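Local atomic coordinates of protein YiiM (Escherichia coli, PDB entry 1O65), a protein that is of uncharacterised function but contains a MOSC domain, and so may bind molybdenum and pyridoxal phosphate and act as an oxidoreductase on nitrogenous compounds. Residues L69-R74 against W156-I161. Numbering follows the deposited sequence.
Sequences LCHYPR and WLYSVI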
loop_
_atom_site.group_PDB
_atom_site.type_symbol
_atom_site.label_atom_id
_atom_site.label_comp_id
_atom_site.label_asym_id
_atom_site.label_seq_id
_atom_site.Cartn_x
_atom_site.Cartn_y
_atom_site.Cartn_z
ATOM N N LEU A 69 -7.057 3.947 -2.207
ATOM C CA LEU A 69 -6.835 3.788 -0.798
ATOM C C LEU A 69 -5.410 3.342 -0.441
ATOM O O LEU A 69 -4.875 2.417 -1.042
ATOM C CB LEU A 69 -7.771 2.716 -0.208
ATOM C CG LEU A 69 -9.247 3.016 -0.058
ATOM C CD1 LEU A 69 -10.060 1.729 -0.034
ATOM C CD2 LEU A 69 -9.546 3.835 1.198
ATOM N N CYS A 70 -4.854 3.928 0.601
ATOM C CA CYS A 70 -3.495 3.639 1.049
ATOM C C CYS A 70 -3.548 2.951 2.417
ATOM O O CYS A 70 -4.251 3.461 3.305
ATOM C CB CYS A 70 -2.704 4.951 1.165
ATOM S SG CYS A 70 -1.032 4.722 1.883
ATOM N N HIS A 71 -2.821 1.875 2.605
ATOM C CA HIS A 71 -2.843 1.148 3.869
ATOM C C HIS A 71 -1.476 1.169 4.544
ATOM O O HIS A 71 -0.482 0.930 3.854
ATOM C CB HIS A 71 -3.169 -0.347 3.571
ATOM C CG HIS A 71 -3.631 -1.104 4.770
ATOM N ND1 HIS A 71 -4.869 -1.739 4.820
ATOM C CD2 HIS A 71 -3.065 -1.286 5.990
ATOM C CE1 HIS A 71 -5.031 -2.284 6.014
ATOM N NE2 HIS A 71 -3.953 -2.029 6.737
ATOM N N TYR A 72 -1.407 1.378 5.858
ATOM C CA TYR A 72 -0.099 1.276 6.530
ATOM C C TYR A 72 -0.280 0.500 7.834
ATOM O O TYR A 72 -1.145 0.768 8.678
ATOM C CB TYR A 72 0.595 2.598 6.734
ATOM C CG TYR A 72 2.097 2.526 6.923
ATOM C CD1 TYR A 72 2.939 2.196 5.872
ATOM C CD2 TYR A 72 2.687 2.799 8.161
ATOM C CE1 TYR A 72 4.309 2.128 6.015
ATOM C CE2 TYR A 72 4.053 2.734 8.313
ATOM C CZ TYR A 72 4.866 2.402 7.244
ATOM O OH TYR A 72 6.232 2.331 7.411
ATOM N N PRO A 73 0.488 -0.568 7.971
ATOM C CA PRO A 73 0.384 -1.379 9.176
ATOM C C PRO A 73 0.898 -0.613 10.375
ATOM O O PRO A 73 2.035 -0.075 10.345
ATOM C CB PRO A 73 1.224 -2.604 8.874
ATOM C CG PRO A 73 1.395 -2.630 7.378
ATOM C CD PRO A 73 1.321 -1.194 6.926
ATOM N N ARG A 74 0.112 -0.561 11.451
ATOM C CA ARG A 74 0.610 0.049 12.688
ATOM C C ARG A 74 1.840 -0.699 13.206
ATOM O O ARG A 74 2.637 -0.070 13.922
ATOM C CB ARG A 74 -0.427 0.111 13.810
ATOM C CG ARG A 74 -1.545 1.122 13.569
ATOM C CD ARG A 74 -2.346 1.408 14.842
ATOM N NE ARG A 74 -3.252 0.309 15.119
ATOM C CZ ARG A 74 -4.437 -0.029 14.689
ATOM N NH1 ARG A 74 -5.119 0.676 13.795
ATOM N NH2 ARG A 74 -5.045 -1.136 15.160
ATOM N N TRP A 156 0.568 -0.717 1.295
ATOM C CA TRP A 156 0.086 -1.043 -0.046
ATOM C C TRP A 156 -1.146 -0.233 -0.421
ATOM O O TRP A 156 -1.801 0.348 0.436
ATOM C CB TRP A 156 -0.258 -2.541 -0.113
ATOM C CG TRP A 156 -1.199 -2.954 0.977
ATOM C CD1 TRP A 156 -2.563 -2.928 0.943
ATOM C CD2 TRP A 156 -0.827 -3.433 2.273
ATOM N NE1 TRP A 156 -3.060 -3.394 2.137
ATOM C CE2 TRP A 156 -2.020 -3.692 2.978
ATOM C CE3 TRP A 156 0.398 -3.660 2.916
ATOM C CZ2 TRP A 156 -2.025 -4.155 4.294
ATOM C CZ3 TRP A 156 0.392 -4.113 4.224
ATOM C CH2 TRP A 156 -0.809 -4.358 4.891
ATOM N N LEU A 157 -1.501 -0.249 -1.721
ATOM C CA LEU A 157 -2.659 0.555 -2.127
ATOM C C LEU A 157 -3.774 -0.376 -2.560
ATOM O O LEU A 157 -3.491 -1.558 -2.774
ATOM C CB LEU A 157 -2.286 1.496 -3.268
ATOM C CG LEU A 157 -1.057 2.374 -3.096
ATOM C CD1 LEU A 157 -0.741 3.192 -4.328
ATOM C CD2 LEU A 157 -1.248 3.290 -1.864
ATOM N N TYR A 158 -4.985 0.144 -2.693
ATOM C CA TYR A 158 -6.082 -0.673 -3.174
ATOM C C TYR A 158 -6.798 -0.018 -4.373
ATOM O O TYR A 158 -6.768 1.204 -4.490
ATOM C CB TYR A 158 -7.169 -0.854 -2.116
ATOM C CG TYR A 158 -6.820 -1.559 -0.846
ATOM C CD1 TYR A 158 -6.313 -0.848 0.245
ATOM C CD2 TYR A 158 -7.017 -2.917 -0.698
ATOM C CE1 TYR A 158 -6.014 -1.480 1.437
ATOM C CE2 TYR A 158 -6.729 -3.566 0.496
ATOM C CZ TYR A 158 -6.219 -2.846 1.543
ATOM O OH TYR A 158 -5.916 -3.437 2.742
ATOM N N SER A 159 -7.346 -0.868 -5.240
ATOM C CA SER A 159 -8.251 -0.353 -6.268
ATOM C C SER A 159 -9.659 -0.621 -5.702
ATOM O O SER A 159 -9.822 -1.508 -4.842
ATOM C CB SER A 159 -8.133 -0.986 -7.635
ATOM O OG SER A 159 -8.330 -2.376 -7.567
ATOM N N VAL A 160 -10.631 0.178 -6.091
ATOM C CA VAL A 160 -11.977 -0.052 -5.555
ATOM C C VAL A 160 -12.745 -0.895 -6.552
ATOM O O VAL A 160 -13.029 -0.451 -7.652
ATOM C CB VAL A 160 -12.638 1.284 -5.195
ATOM C CG1 VAL A 160 -14.119 1.135 -4.882
ATOM C CG2 VAL A 160 -11.940 1.881 -3.959
ATOM N N ILE A 161 -13.063 -2.141 -6.180
ATOM C CA ILE A 161 -13.801 -3.041 -7.041
ATOM C C ILE A 161 -15.286 -2.695 -7.025
ATOM O O ILE A 161 -15.910 -2.684 -8.076
ATOM C CB ILE A 161 -13.590 -4.508 -6.655
ATOM C CG1 ILE A 161 -12.116 -4.920 -6.723
ATOM C CG2 ILE A 161 -14.478 -5.418 -7.514
ATOM C CD1 ILE A 161 -11.392 -4.595 -8.001
#
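Strands 69-73 and 156-160 are antiparallel neighbours in the mixed beta-sheet of the MOSC domain. Strand 100-102 flanks the first and strand 121-128 the second, so the pair is internal to the sheet.

Backbone bonds set the register. H71 and W156 are a hydrogen-bonded pair: H71 N gives to W156 O at 2.8 Å, nearly along the C=O axis, and W156 N returns a longer bond to H71 O. L69 and Y158 form the next hydrogen-bonded pair, through Y158 N to L69 O. Between them C70 and L157 are a non-hydrogen-bonded pair.

On the face carrying L69, H71, W156 and Y158, the aromatic side chains form a cluster. W156 CG sits between its backbone N and carbonyl carbon (chi1 53°), which runs the indole alongside the H71 side chain. The six-membered ring makes an offset stack with the imidazole, centroids 4.5 Å apart and planes at 25°, with CZ2 over the imidazole centre. H71 CB makes a CH-pi contact over the five-membered ring.

Apolar contacts line both faces of the pair. Beyond the last bridge, P73 CG reaches the indole and meets W156 CZ3 at 3.6 Å. L69 CB touches Y158 CD1. On the other face, L157 CD2 lies against C70 CB at 3.7 Å.

Polar side-chain bonds meet at the Y158 hydroxyl. W156 NE1 donates to Y158 OH at 2.9 Å, almost straight (172°) and in the indole plane. H71 ND1 is also hydrogen-bonded to Y158 OH, at 2.9 Å, and either atom could be the donor. An alanine at W156 would remove the stacked face, the P73 contact and the NE1 donor, and would probably leave H71 and the Y158 hydroxyl less well held. H71 NE2 bonds T102 OG1, so both imidazole nitrogens have partners.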